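Local structure of twin-arginine translocation pathway signal (Rhodoferax ferrireducens, 5IM2) at residues D73-E78 against K281-N286; D110-I115 against V264-K269; F133-A138 against H168-F173; L189-P194 against L205-V210. The protein probably serves as the solute-binding protein of a TRAP transporter, and its pocket holds a benzoate that came through purification with it. All blocks are in the same frame, centred on the assembly; numbering follows the deposited sequence.

Contact 1: D73-E78 against K281-N286; sequences DKVSKE and KIIDNN
E78 and N286 reach toward each other between two packed helices, 62-78 and 277-285. The short helical pieces run roughly antiparallel, at 141°, and this is helix-on-helix packing at the outer part of one lobe, away from the ligand. E78 leans over the C-terminal end of helix 277-285. Its CG lies opposite the backbone N (chi1 -169°) and the chain stays extended, which carries the carboxylate to two asparagine amides. N285 ND2 meets E78 OE2 at 3.1 Å, nearly head-on to the C-O bond, with amide and carboxylate almost coplanar. N286 ND2 reaches E78 OE1 at 2.9 Å from above the carboxylate plane, and the two groups are turned 57° apart. The same N286 ND2 also donates to I282 O, 3.0 Å away, so both its hydrogens are used. Without the N286 amide, as with an alanine here, E78 OE1 is likely to lose this donor and I282 O its side-chain partner. Beside the carboxylate, I282 and E78 lie alongside each other, pointing opposite ways, with I282 CD1 3.7 Å from E78 CG. V75 is buried at the side of the contact and also rests on I83 and F85 of strand 83-88. V75 CG1 touches I283 CD1 at 3.9 Å, while V75 CG2 lies 3.8 Å from N286 CB. The aliphatic part of K74 crosses the N286 amide, with K74 CG 3.5 Å from N286 OD1.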
loop_
_atom_site.group_PDB
_atom_site.type_symbol
_atom_site.label_atom_id
_atom_site.label_comp_id
_atom_site.label_asym_id
_atom_site.label_seq_id
_atom_site.Cartn_x
_atom_site.Cartn_y
_atom_site.Cartn_z
ATOM N N ASP A 73 -18.158 8.009 -6.312
ATOM C CA ASP A 73 -19.571 7.905 -6.675
ATOM C C ASP A 73 -20.468 7.823 -5.438
ATOM O O ASP A 73 -21.552 8.423 -5.415
ATOM C CB ASP A 73 -19.800 6.702 -7.585
ATOM C CG ASP A 73 -19.270 6.938 -9.002
ATOM O OD1 ASP A 73 -18.878 8.086 -9.301
ATOM O OD2 ASP A 73 -19.237 5.982 -9.810
ATOM N N LYS A 74 -20.040 7.086 -4.407
ATOM C CA LYS A 74 -20.814 7.007 -3.170
ATOM C C LYS A 74 -20.930 8.377 -2.521
ATOM O O LYS A 74 -22.016 8.787 -2.088
ATOM C CB LYS A 74 -20.151 5.969 -2.241
ATOM C CG LYS A 74 -20.656 5.901 -0.801
ATOM C CD LYS A 74 -20.968 4.458 -0.357
ATOM C CE LYS A 74 -19.919 3.871 0.593
ATOM N NZ LYS A 74 -20.545 3.046 1.683
ATOM N N VAL A 75 -19.824 9.127 -2.481
ATOM C CA VAL A 75 -19.865 10.493 -1.952
ATOM C C VAL A 75 -20.770 11.378 -2.802
ATOM O O VAL A 75 -21.564 12.172 -2.275
ATOM C CB VAL A 75 -18.439 11.056 -1.857
ATOM C CG1 VAL A 75 -18.475 12.568 -1.532
ATOM C CG2 VAL A 75 -17.642 10.252 -0.832
ATOM N N SER A 76 -20.653 11.295 -4.128
ATOM C CA SER A 76 -21.520 12.112 -4.965
ATOM C C SER A 76 -22.983 11.748 -4.756
ATOM O O SER A 76 -23.834 12.628 -4.562
ATOM C CB SER A 76 -21.120 11.956 -6.426
ATOM O OG SER A 76 -19.955 12.708 -6.659
ATOM N N LYS A 77 -23.298 10.455 -4.790
ATOM C CA LYS A 77 -24.695 10.022 -4.663
ATOM C C LYS A 77 -25.274 10.416 -3.311
ATOM O O LYS A 77 -26.399 10.927 -3.230
ATOM C CB LYS A 77 -24.781 8.509 -4.869
ATOM C CG LYS A 77 -26.023 7.850 -4.272
ATOM C CD LYS A 77 -25.967 6.338 -4.411
ATOM C CE LYS A 77 -26.973 5.835 -5.437
ATOM N NZ LYS A 77 -28.372 6.044 -4.983
ATOM N N GLU A 78 -24.514 10.198 -2.235
ATOM C CA GLU A 78 -24.993 10.526 -0.899
ATOM C C GLU A 78 -25.191 12.031 -0.720
ATOM O O GLU A 78 -26.003 12.452 0.121
ATOM C CB GLU A 78 -24.010 9.958 0.132
ATOM C CG GLU A 78 -24.508 9.986 1.571
ATOM C CD GLU A 78 -23.450 9.522 2.587
ATOM O OE1 GLU A 78 -22.569 8.702 2.214
ATOM O OE2 GLU A 78 -23.513 9.981 3.757
ATOM N N LYS A 281 -20.026 16.743 6.415
ATOM C CA LYS A 281 -20.519 15.549 7.100
ATOM C C LYS A 281 -20.534 14.344 6.167
ATOM O O LYS A 281 -20.219 13.225 6.585
ATOM C CB LYS A 281 -21.918 15.800 7.659
ATOM C CG LYS A 281 -22.510 14.600 8.382
ATOM C CD LYS A 281 -23.844 14.920 9.027
ATOM C CE LYS A 281 -24.152 13.961 10.171
ATOM N NZ LYS A 281 -25.105 14.569 11.142
ATOM N N ILE A 282 -20.878 14.558 4.894
ATOM C CA ILE A 282 -20.856 13.471 3.916
ATOM C C ILE A 282 -19.438 12.956 3.746
ATOM O O ILE A 282 -19.190 11.743 3.718
ATOM C CB ILE A 282 -21.441 13.933 2.565
ATOM C CG1 ILE A 282 -22.888 14.418 2.720
ATOM C CG2 ILE A 282 -21.357 12.806 1.523
ATOM C CD1 ILE A 282 -23.846 13.338 3.084
ATOM N N ILE A 283 -18.480 13.868 3.605
ATOM C CA ILE A 283 -17.081 13.456 3.547
ATOM C C ILE A 283 -16.712 12.657 4.799
ATOM O O ILE A 283 -16.095 11.584 4.709
ATOM C CB ILE A 283 -16.167 14.684 3.357
ATOM C CG1 ILE A 283 -16.345 15.292 1.965
ATOM C CG2 ILE A 283 -14.697 14.325 3.523
ATOM C CD1 ILE A 283 -15.926 14.410 0.806
ATOM N N ASP A 284 -17.092 13.161 5.988
ATOM C CA ASP A 284 -16.757 12.469 7.240
ATOM C C ASP A 284 -17.382 11.074 7.298
ATOM O O ASP A 284 -16.756 10.121 7.785
ATOM C CB ASP A 284 -17.217 13.283 8.445
ATOM C CG ASP A 284 -16.389 14.509 8.688
ATOM O OD1 ASP A 284 -15.281 14.623 8.118
ATOM O OD2 ASP A 284 -16.850 15.352 9.486
ATOM N N ASN A 285 -18.615 10.939 6.811
ATOM C CA ASN A 285 -19.295 9.648 6.783
ATOM C C ASN A 285 -18.553 8.634 5.918
ATOM O O ASN A 285 -18.725 7.417 6.085
ATOM C CB ASN A 285 -20.717 9.812 6.227
ATOM C CG ASN A 285 -21.668 10.547 7.160
ATOM O OD1 ASN A 285 -21.416 10.732 8.353
ATOM N ND2 ASN A 285 -22.806 10.938 6.607
ATOM N N ASN A 286 -17.745 9.118 4.985
ATOM C CA ASN A 286 -16.978 8.296 4.069
ATOM C C ASN A 286 -15.491 8.403 4.367
ATOM O O ASN A 286 -14.658 8.278 3.473
ATOM C CB ASN A 286 -17.306 8.701 2.640
ATOM C CG ASN A 286 -18.689 8.255 2.251
ATOM O OD1 ASN A 286 -18.901 7.079 1.943
ATOM N ND2 ASN A 286 -19.662 9.170 2.334
#

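Contact 2: D110-I115 against V264-K269; sequences DIIWTI and VLAMNK. With BEZ (benzoic acid), chain B.
I111 and M267 face each other as a non-hydrogen-bonded pair of an antiparallel strand pairing, strand 111-114 against strand 262-267. The tight part is the middle. I112 pairs with A266 through two backbone bonds, I112 N to A266 O and A266 N to I112 O, both 2.9 Å. T114 and V264 form the next hydrogen-bonded pair. The side chains on the I111, W113, L265 and M267 face are buried. I111 spreads its branches over two neighbours: CG1 touches M267 CG at 3.7 Å and CG2 touches L265 CD1 at 3.7 Å. With its CG anti to the backbone N (chi1 -180°) and chi2 at 67°, L265 lays CD1 across strand 111-114, 3.5 Å from I112 O. Cutting I111 back to an alanine is likely to leave a gap beside M267, L265 and F53. On the other face, T114 CG2 lies alongside V264 CG1 at 3.7 Å. The looser, partly exposed end is at D110. Its side chain turns out of the pairing to K52 N and S271 OG, yet its carbonyl still holds N268 N at 2.8 Å. N268 caps the following helix through S271 N. At the far end I115 leaves, and its CD1 lies 3.5 Å from O2 of the benzoate. The pairing lies within a five-stranded mixed sheet of order 2-1-3-5-4, as in the lobes of type 2 periplasmic binding proteins.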
loop_
_atom_site.group_PDB
_atom_site.type_symbol
_atom_site.label_atom_id
_atom_site.label_comp_id
_atom_site.label_asym_id
_atom_site.label_seq_id
_atom_site.Cartn_x
_atom_site.Cartn_y
_atom_site.Cartn_z
ATOM N N ASP A 110 -7.361 18.602 -4.569
ATOM C CA ASP A 110 -8.056 18.478 -3.286
ATOM C C ASP A 110 -7.857 17.132 -2.591
ATOM O O ASP A 110 -7.759 17.097 -1.358
ATOM C CB ASP A 110 -9.554 18.733 -3.468
ATOM C CG ASP A 110 -9.831 20.097 -4.023
ATOM O OD1 ASP A 110 -9.638 21.071 -3.254
ATOM O OD2 ASP A 110 -10.222 20.200 -5.211
ATOM N N ILE A 111 -7.816 16.015 -3.324
ATOM C CA ILE A 111 -7.717 14.689 -2.720
ATOM C C ILE A 111 -6.728 13.852 -3.511
ATOM O O ILE A 111 -6.755 13.841 -4.747
ATOM C CB ILE A 111 -9.088 13.968 -2.663
ATOM C CG1 ILE A 111 -10.067 14.765 -1.811
ATOM C CG2 ILE A 111 -8.920 12.550 -2.151
ATOM C CD1 ILE A 111 -11.504 14.282 -1.989
ATOM N N ILE A 112 -5.847 13.148 -2.796
ATOM C CA ILE A 112 -4.906 12.214 -3.401
ATOM C C ILE A 112 -4.990 10.865 -2.689
ATOM O O ILE A 112 -5.427 10.761 -1.537
ATOM C CB ILE A 112 -3.451 12.768 -3.405
ATOM C CG1 ILE A 112 -2.921 13.028 -2.004
ATOM C CG2 ILE A 112 -3.433 14.050 -4.187
ATOM C CD1 ILE A 112 -2.178 11.889 -1.391
ATOM N N TRP A 113 -4.566 9.811 -3.409
ATOM C CA TRP A 113 -4.353 8.479 -2.853
ATOM C C TRP A 113 -2.944 8.068 -3.252
ATOM O O TRP A 113 -2.619 8.053 -4.453
ATOM C CB TRP A 113 -5.389 7.477 -3.386
ATOM C CG TRP A 113 -5.353 6.079 -2.848
ATOM C CD1 TRP A 113 -6.000 5.612 -1.737
ATOM C CD2 TRP A 113 -4.713 4.952 -3.445
ATOM N NE1 TRP A 113 -5.773 4.255 -1.594
ATOM C CE2 TRP A 113 -5.016 3.825 -2.643
ATOM C CE3 TRP A 113 -3.917 4.776 -4.583
ATOM C CZ2 TRP A 113 -4.537 2.552 -2.927
ATOM C CZ3 TRP A 113 -3.442 3.517 -4.859
ATOM C CH2 TRP A 113 -3.768 2.419 -4.050
ATOM N N THR A 114 -2.104 7.817 -2.260
ATOM C CA THR A 114 -0.689 7.543 -2.507
ATOM C C THR A 114 -0.143 6.572 -1.466
ATOM O O THR A 114 -0.796 6.262 -0.468
ATOM C CB THR A 114 0.135 8.846 -2.515
ATOM O OG1 THR A 114 1.404 8.617 -3.147
ATOM C CG2 THR A 114 0.356 9.374 -1.071
ATOM N N ILE A 115 1.066 6.084 -1.723
ATOM C CA ILE A 115 1.860 5.358 -0.736
ATOM C C ILE A 115 2.746 6.367 0.001
ATOM O O ILE A 115 3.617 6.993 -0.641
ATOM C CB ILE A 115 2.705 4.267 -1.411
ATOM C CG1 ILE A 115 1.782 3.187 -1.998
ATOM C CG2 ILE A 115 3.717 3.659 -0.444
ATOM C CD1 ILE A 115 2.448 1.960 -2.642
ATOM N N VAL A 264 -2.448 6.163 1.918
ATOM C CA VAL A 264 -3.208 7.241 2.536
ATOM C C VAL A 264 -4.108 7.896 1.494
ATOM O O VAL A 264 -3.690 8.153 0.356
ATOM C CB VAL A 264 -2.287 8.279 3.205
ATOM C CG1 VAL A 264 -1.424 8.960 2.183
ATOM C CG2 VAL A 264 -3.130 9.276 3.992
ATOM N N LEU A 265 -5.369 8.158 1.899
ATOM C CA LEU A 265 -6.317 8.957 1.143
ATOM C C LEU A 265 -6.374 10.271 1.900
ATOM O O LEU A 265 -6.912 10.318 3.016
ATOM C CB LEU A 265 -7.695 8.294 1.068
ATOM C CG LEU A 265 -8.799 9.009 0.307
ATOM C CD1 LEU A 265 -8.459 9.047 -1.180
ATOM C CD2 LEU A 265 -10.109 8.287 0.571
ATOM N N ALA A 266 -5.768 11.304 1.334
ATOM C CA ALA A 266 -5.578 12.576 2.014
ATOM C C ALA A 266 -6.231 13.743 1.268
ATOM O O ALA A 266 -6.161 13.829 0.032
ATOM C CB ALA A 266 -4.068 12.841 2.185
ATOM N N MET A 267 -6.801 14.683 2.032
ATOM C CA MET A 267 -7.484 15.859 1.498
ATOM C C MET A 267 -6.801 17.139 1.951
ATOM O O MET A 267 -6.300 17.228 3.077
ATOM C CB MET A 267 -8.968 15.863 1.944
ATOM C CG MET A 267 -9.788 16.889 1.239
ATOM S SD MET A 267 -11.548 16.722 1.598
ATOM C CE MET A 267 -12.134 18.088 0.609
ATOM N N ASN A 268 -6.770 18.135 1.063
ATOM C CA ASN A 268 -6.343 19.476 1.435
ATOM C C ASN A 268 -7.164 20.009 2.610
ATOM O O ASN A 268 -8.394 20.024 2.565
ATOM C CB ASN A 268 -6.494 20.401 0.221
ATOM C CG ASN A 268 -6.121 21.813 0.519
ATOM O OD1 ASN A 268 -6.987 22.675 0.706
ATOM N ND2 ASN A 268 -4.818 22.089 0.553
ATOM N N LYS A 269 -6.481 20.502 3.647
ATOM C CA LYS A 269 -7.168 20.968 4.853
ATOM C C LYS A 269 -8.027 22.202 4.581
ATOM O O LYS A 269 -9.162 22.294 5.067
ATOM C CB LYS A 269 -6.143 21.257 5.954
ATOM C CG LYS A 269 -6.674 21.074 7.380
ATOM C CD LYS A 269 -5.595 20.538 8.336
ATOM C CE LYS A 269 -4.290 21.302 8.180
ATOM N NZ LYS A 269 -3.438 21.257 9.406
HETATM C C BEZ B . 3.133 -0.706 -5.195
HETATM O O1 BEZ B . 3.765 -1.740 -4.835
HETATM O O2 BEZ B . 3.768 0.343 -5.457
HETATM C C1 BEZ B . 1.641 -0.750 -5.339
HETATM C C2 BEZ B . 0.949 0.397 -5.720
HETATM C C3 BEZ B . -0.436 0.323 -5.878
HETATM C C4 BEZ B . -1.097 -0.868 -5.633
HETATM C C5 BEZ B . -0.408 -1.996 -5.230
HETATM C C6 BEZ B . 0.982 -1.935 -5.081
#

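Contact 3: F133-A138 against H168-F173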
loop_
_atom_site.group_PDB
_atom_site.type_symbol
_atom_site.label_atom_id
_atom_site.label_comp_id
_atom_site.label_asym_id
_atom_site.label_seq_id
_atom_site.Cartn_x
_atom_site.Cartn_y
_atom_site.Cartn_z
ATOM N N PHE A 133 6.041 -9.725 8.092
ATOM C CA PHE A 133 5.088 -10.636 8.753
ATOM C C PHE A 133 4.298 -9.924 9.862
ATOM O O PHE A 133 4.244 -10.370 11.020
ATOM C CB PHE A 133 5.821 -11.876 9.267
ATOM C CG PHE A 133 6.453 -12.675 8.158
ATOM C CD1 PHE A 133 5.685 -13.506 7.383
ATOM C CD2 PHE A 133 7.795 -12.557 7.862
ATOM C CE1 PHE A 133 6.218 -14.211 6.356
ATOM C CE2 PHE A 133 8.346 -13.269 6.830
ATOM C CZ PHE A 133 7.565 -14.120 6.075
ATOM N N MET A 134 3.707 -8.775 9.498
ATOM C CA MET A 134 2.820 -8.001 10.376
ATOM C C MET A 134 1.340 -8.242 10.100
ATOM O O MET A 134 0.540 -8.325 11.045
ATOM C CB MET A 134 3.092 -6.502 10.243
ATOM C CG MET A 134 4.398 -6.025 10.794
ATOM S SD MET A 134 4.454 -6.112 12.599
ATOM C CE MET A 134 3.252 -4.901 13.023
ATOM N N MET A 135 0.956 -8.376 8.841
ATOM C CA MET A 135 -0.458 -8.339 8.480
ATOM C C MET A 135 -1.126 -9.691 8.652
ATOM O O MET A 135 -0.540 -10.738 8.410
ATOM C CB MET A 135 -0.608 -7.880 7.026
ATOM C CG MET A 135 -2.026 -7.966 6.488
ATOM S SD MET A 135 -2.209 -7.413 4.781
ATOM C CE MET A 135 -0.907 -8.261 4.060
ATOM N N THR A 136 -2.399 -9.650 9.043
ATOM C CA THR A 136 -3.264 -10.817 8.962
ATOM C C THR A 136 -3.988 -10.775 7.607
ATOM O O THR A 136 -3.513 -11.371 6.630
ATOM C CB THR A 136 -4.235 -10.836 10.134
ATOM O OG1 THR A 136 -4.915 -9.589 10.202
ATOM C CG2 THR A 136 -3.499 -11.017 11.434
ATOM N N ASN A 137 -5.094 -10.032 7.520
ATOM C CA ASN A 137 -5.724 -9.704 6.237
ATOM C C ASN A 137 -5.797 -8.187 6.069
ATOM O O ASN A 137 -5.647 -7.430 7.031
ATOM C CB ASN A 137 -7.117 -10.334 6.141
ATOM C CG ASN A 137 -8.047 -9.815 7.171
ATOM O OD1 ASN A 137 -8.558 -8.736 7.018
ATOM N ND2 ASN A 137 -8.288 -10.592 8.247
ATOM N N ALA A 138 -5.979 -7.730 4.830
ATOM C CA ALA A 138 -5.911 -6.292 4.562
ATOM C C ALA A 138 -7.021 -5.505 5.256
ATOM O O ALA A 138 -6.786 -4.377 5.696
ATOM C CB ALA A 138 -5.935 -6.034 3.059
ATOM N N HIS A 168 -2.530 -3.159 1.347
ATOM C CA HIS A 168 -2.949 -4.101 0.321
ATOM C C HIS A 168 -2.807 -5.565 0.790
ATOM O O HIS A 168 -2.480 -5.853 1.940
ATOM C CB HIS A 168 -2.232 -3.806 -1.017
ATOM C CG HIS A 168 -0.726 -3.947 -1.028
ATOM N ND1 HIS A 168 -0.059 -5.101 -0.652
ATOM C CD2 HIS A 168 0.233 -3.090 -1.463
ATOM C CE1 HIS A 168 1.247 -4.921 -0.804
ATOM N NE2 HIS A 168 1.452 -3.723 -1.329
ATOM N N GLY A 169 -3.142 -6.512 -0.117
ATOM C CA GLY A 169 -3.029 -7.917 0.186
ATOM C C GLY A 169 -1.577 -8.360 0.307
ATOM O O GLY A 169 -0.639 -7.581 0.123
ATOM N N PRO A 170 -1.375 -9.634 0.621
ATOM C CA PRO A 170 -0.002 -10.109 0.861
ATOM C C PRO A 170 0.902 -9.915 -0.345
ATOM O O PRO A 170 0.518 -10.165 -1.492
ATOM C CB PRO A 170 -0.192 -11.590 1.190
ATOM C CG PRO A 170 -1.626 -11.688 1.678
ATOM C CD PRO A 170 -2.383 -10.669 0.889
ATOM N N GLY A 171 2.133 -9.465 -0.085
ATOM C CA GLY A 171 3.084 -9.275 -1.164
ATOM C C GLY A 171 3.513 -10.579 -1.822
ATOM O O GLY A 171 3.580 -11.641 -1.194
ATOM N N VAL A 172 3.798 -10.500 -3.130
ATOM C CA VAL A 172 4.196 -11.648 -3.936
ATOM C C VAL A 172 5.464 -11.257 -4.694
ATOM O O VAL A 172 5.666 -10.086 -5.021
ATOM C CB VAL A 172 3.039 -12.048 -4.904
ATOM C CG1 VAL A 172 3.427 -13.133 -5.878
ATOM C CG2 VAL A 172 1.791 -12.452 -4.126
ATOM N N PHE A 173 6.322 -12.237 -4.971
ATOM C CA PHE A 173 7.491 -12.029 -5.822
ATOM C C PHE A 173 7.158 -12.352 -7.276
ATOM O O PHE A 173 6.661 -13.442 -7.574
ATOM C CB PHE A 173 8.662 -12.924 -5.409
ATOM C CG PHE A 173 9.220 -12.648 -4.046
ATOM C CD1 PHE A 173 9.730 -11.398 -3.727
ATOM C CD2 PHE A 173 9.275 -13.656 -3.099
ATOM C CE1 PHE A 173 10.251 -11.150 -2.472
ATOM C CE2 PHE A 173 9.836 -13.430 -1.854
ATOM C CZ PHE A 173 10.324 -12.177 -1.542
#
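M135 meets the backbone of H168 to P170 with the end of its side chain. Its sulfur lies closest: M135 SD is 3.3 Å from H168 O. The methyl M135 CE sits against the G169-P170 peptide, 3.7 Å from P170 N, and touches the proline ring at P170 CG (4.2 Å). The chain is extended as far as SD and bends only at the last torsion (chi3 48°), which turns the methyl toward the proline. A138 CB also rests against the carbonyl, 3.6 Å from H168 O. That carbonyl is not left to these groups alone, because T260 OG1 also bonds to it. The H168 ring points to the other side of the chain. H168 ND1 donates in the ring plane to a lone pair of G169 O, at 2.7 Å, which fixes the rotation of the imidazole. The ring belongs to the benzoate pocket and lies about 4 Å from the ligand. Farther out, N137 caps helix 138-152 through A140 N, and Q300 binds A138 N. V167 packs on both M135 and A138. Residues 168-170 lead from strand 161-167 of the five-stranded sheet into strand 171-175 of the six-stranded one, with helix 138-152 beside them and helix 289-301 touching H168 and P170.

Contact 4: L189-P194 against L205-V210. With BEZ (benzoic acid), chain B.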
loop_
_atom_site.group_PDB
_atom_site.type_symbol
_atom_site.label_atom_id
_atom_site.label_comp_id
_atom_site.label_asym_id
_atom_site.label_seq_id
_atom_site.Cartn_x
_atom_site.Cartn_y
_atom_site.Cartn_z
ATOM N N LEU A 189 19.765 -10.920 -7.071
ATOM C CA LEU A 189 18.718 -10.426 -7.948
ATOM C C LEU A 189 18.390 -8.975 -7.660
ATOM O O LEU A 189 18.223 -8.573 -6.507
ATOM C CB LEU A 189 17.432 -11.233 -7.802
ATOM C CG LEU A 189 17.437 -12.705 -8.229
ATOM C CD1 LEU A 189 16.001 -13.247 -8.211
ATOM C CD2 LEU A 189 18.044 -12.893 -9.598
ATOM N N LYS A 190 18.259 -8.193 -8.726
ATOM C CA LYS A 190 17.791 -6.814 -8.616
ATOM C C LYS A 190 16.273 -6.828 -8.487
ATOM O O LYS A 190 15.569 -7.093 -9.459
ATOM C CB LYS A 190 18.234 -6.004 -9.833
ATOM C CG LYS A 190 19.717 -5.710 -9.888
ATOM C CD LYS A 190 20.092 -5.032 -11.189
ATOM C CE LYS A 190 19.728 -5.886 -12.424
ATOM N NZ LYS A 190 20.324 -5.376 -13.707
ATOM N N MET A 191 15.770 -6.537 -7.284
ATOM C CA MET A 191 14.358 -6.667 -6.936
ATOM C C MET A 191 13.778 -5.323 -6.527
ATOM O O MET A 191 14.282 -4.680 -5.605
ATOM C CB MET A 191 14.182 -7.666 -5.795
ATOM C CG MET A 191 14.524 -9.093 -6.188
ATOM S SD MET A 191 13.429 -9.810 -7.461
ATOM C CE MET A 191 11.871 -9.823 -6.573
ATOM N N ARG A 192 12.660 -4.955 -7.147
ATOM C CA ARG A 192 11.958 -3.718 -6.807
ATOM C C ARG A 192 11.112 -3.874 -5.546
ATOM O O ARG A 192 10.401 -4.876 -5.368
ATOM C CB ARG A 192 11.053 -3.283 -7.965
ATOM C CG ARG A 192 10.231 -2.043 -7.703
ATOM C CD ARG A 192 8.863 -2.356 -7.042
ATOM N NE ARG A 192 8.113 -1.128 -6.843
ATOM C CZ ARG A 192 6.888 -1.068 -6.325
ATOM N NH1 ARG A 192 6.248 -2.182 -5.931
ATOM N NH2 ARG A 192 6.314 0.108 -6.199
ATOM N N GLY A 193 11.155 -2.840 -4.701
ATOM C CA GLY A 193 10.175 -2.666 -3.651
ATOM C C GLY A 193 9.615 -1.256 -3.668
ATOM O O GLY A 193 10.210 -0.327 -4.227
ATOM N N PRO A 194 8.471 -1.058 -3.011
ATOM C CA PRO A 194 7.798 0.242 -3.068
ATOM C C PRO A 194 8.298 1.287 -2.069
ATOM O O PRO A 194 8.155 2.487 -2.331
ATOM C CB PRO A 194 6.335 -0.129 -2.782
ATOM C CG PRO A 194 6.436 -1.370 -1.883
ATOM C CD PRO A 194 7.628 -2.112 -2.429
ATOM N N LEU A 205 17.376 -10.304 2.626
ATOM C CA LEU A 205 17.177 -11.586 1.972
ATOM C C LEU A 205 18.251 -11.894 0.936
ATOM O O LEU A 205 18.307 -13.022 0.427
ATOM C CB LEU A 205 15.777 -11.612 1.341
ATOM C CG LEU A 205 14.595 -11.514 2.303
ATOM C CD1 LEU A 205 13.301 -11.615 1.501
ATOM C CD2 LEU A 205 14.652 -12.611 3.358
ATOM N N GLY A 206 19.105 -10.930 0.618
ATOM C CA GLY A 206 20.207 -11.116 -0.297
ATOM C C GLY A 206 20.023 -10.489 -1.664
ATOM O O GLY A 206 20.975 -10.511 -2.466
ATOM N N ALA A 207 18.864 -9.906 -1.938
ATOM C CA ALA A 207 18.624 -9.221 -3.201
ATOM C C ALA A 207 19.347 -7.875 -3.225
ATOM O O ALA A 207 19.723 -7.325 -2.188
ATOM C CB ALA A 207 17.121 -9.022 -3.407
ATOM N N ILE A 208 19.575 -7.355 -4.432
ATOM C CA ILE A 208 19.957 -5.957 -4.628
ATOM C C ILE A 208 18.670 -5.134 -4.715
ATOM O O ILE A 208 17.956 -5.227 -5.734
ATOM C CB ILE A 208 20.812 -5.777 -5.890
ATOM C CG1 ILE A 208 22.062 -6.676 -5.832
ATOM C CG2 ILE A 208 21.190 -4.339 -6.044
ATOM C CD1 ILE A 208 22.938 -6.492 -4.578
ATOM N N PRO A 209 18.318 -4.368 -3.692
ATOM C CA PRO A 209 17.018 -3.702 -3.719
ATOM C C PRO A 209 17.034 -2.417 -4.524
ATOM O O PRO A 209 18.005 -1.659 -4.538
ATOM C CB PRO A 209 16.739 -3.412 -2.235
ATOM C CG PRO A 209 17.775 -4.100 -1.470
ATOM C CD PRO A 209 18.945 -4.231 -2.370
ATOM N N VAL A 210 15.893 -2.161 -5.167
ATOM C CA VAL A 210 15.663 -0.998 -6.013
ATOM C C VAL A 210 14.308 -0.432 -5.618
ATOM O O VAL A 210 13.295 -1.115 -5.740
ATOM C CB VAL A 210 15.680 -1.345 -7.515
ATOM C CG1 VAL A 210 15.628 -0.096 -8.338
ATOM C CG2 VAL A 210 16.926 -2.127 -7.864
HETATM C C BEZ B . 3.133 -0.706 -5.195
HETATM O O1 BEZ B . 3.765 -1.740 -4.835
HETATM O O2 BEZ B . 3.768 0.343 -5.457
HETATM C C1 BEZ B . 1.641 -0.750 -5.339
HETATM C C2 BEZ B . 0.949 0.397 -5.720
HETATM C C3 BEZ B . -0.436 0.323 -5.878
HETATM C C4 BEZ B . -1.097 -0.868 -5.633
HETATM C C5 BEZ B . -0.408 -1.996 -5.230
HETATM C C6 BEZ B . 0.982 -1.935 -5.081
#
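V210 O is gripped by two neighbours on strand 190-193: G193 N donates to it at 2.9 Å, and R192 CA makes a CA-H...O contact at 3.1 Å. The strands run parallel, so the bonds alternate. V210 N binds M191 O, M191 N binds I208 O, and I208 N starts the series at L189 O, 2.8 Å away. A207 CB touches M191 CG at 3.8 Å. R192 leaves the sheet with its chain bent at chi2 (-88°), which brings the edge of its guanidinium to the benzoate carboxylate, in plane. R192 NH1 donates to ligand O1 and R192 NH2 to ligand O2, each at 2.7 Å and nearly straight. A230 O holds NH1 and M212 O holds NH2, so the group cannot easily turn. P194 CA lies over one face, toward the rim, 3.5 Å above the plane. A two-pronged arginine grip on a carboxylate is characteristic of TRAP solute-binding proteins. The two strands form a beta-alpha-beta unit with helix 196-205, which ends in a Schellman motif at G206. Strand 208-211 is the outer edge of the six-stranded sheet in this chain, and strand 228-232 flanks strand 190-193 on its other side.

How the contacts relate
Contacts 2 and 4 are both backbone strand pairings, but they belong to different sheets and differ in direction: antiparallel in contact 2, parallel in contact 4. Contact 2 is buried; contact 4 is partly buried, at the edge of its sheet. Both touch the benzoate from their ends, one with an apolar methyl and the other with a charged arginine. Contact 3 is also buried; in sequence it and contact 4 fall between the two strands of contact 2. It relies on sulfur, methyl and proline contacts, and F173 packs on M191 of contact 4. Contact 1, partly exposed, joins two helices by asparagine amides on a carboxylate together with an apolar patch. Its centre is about 40 Å from that of contact 4.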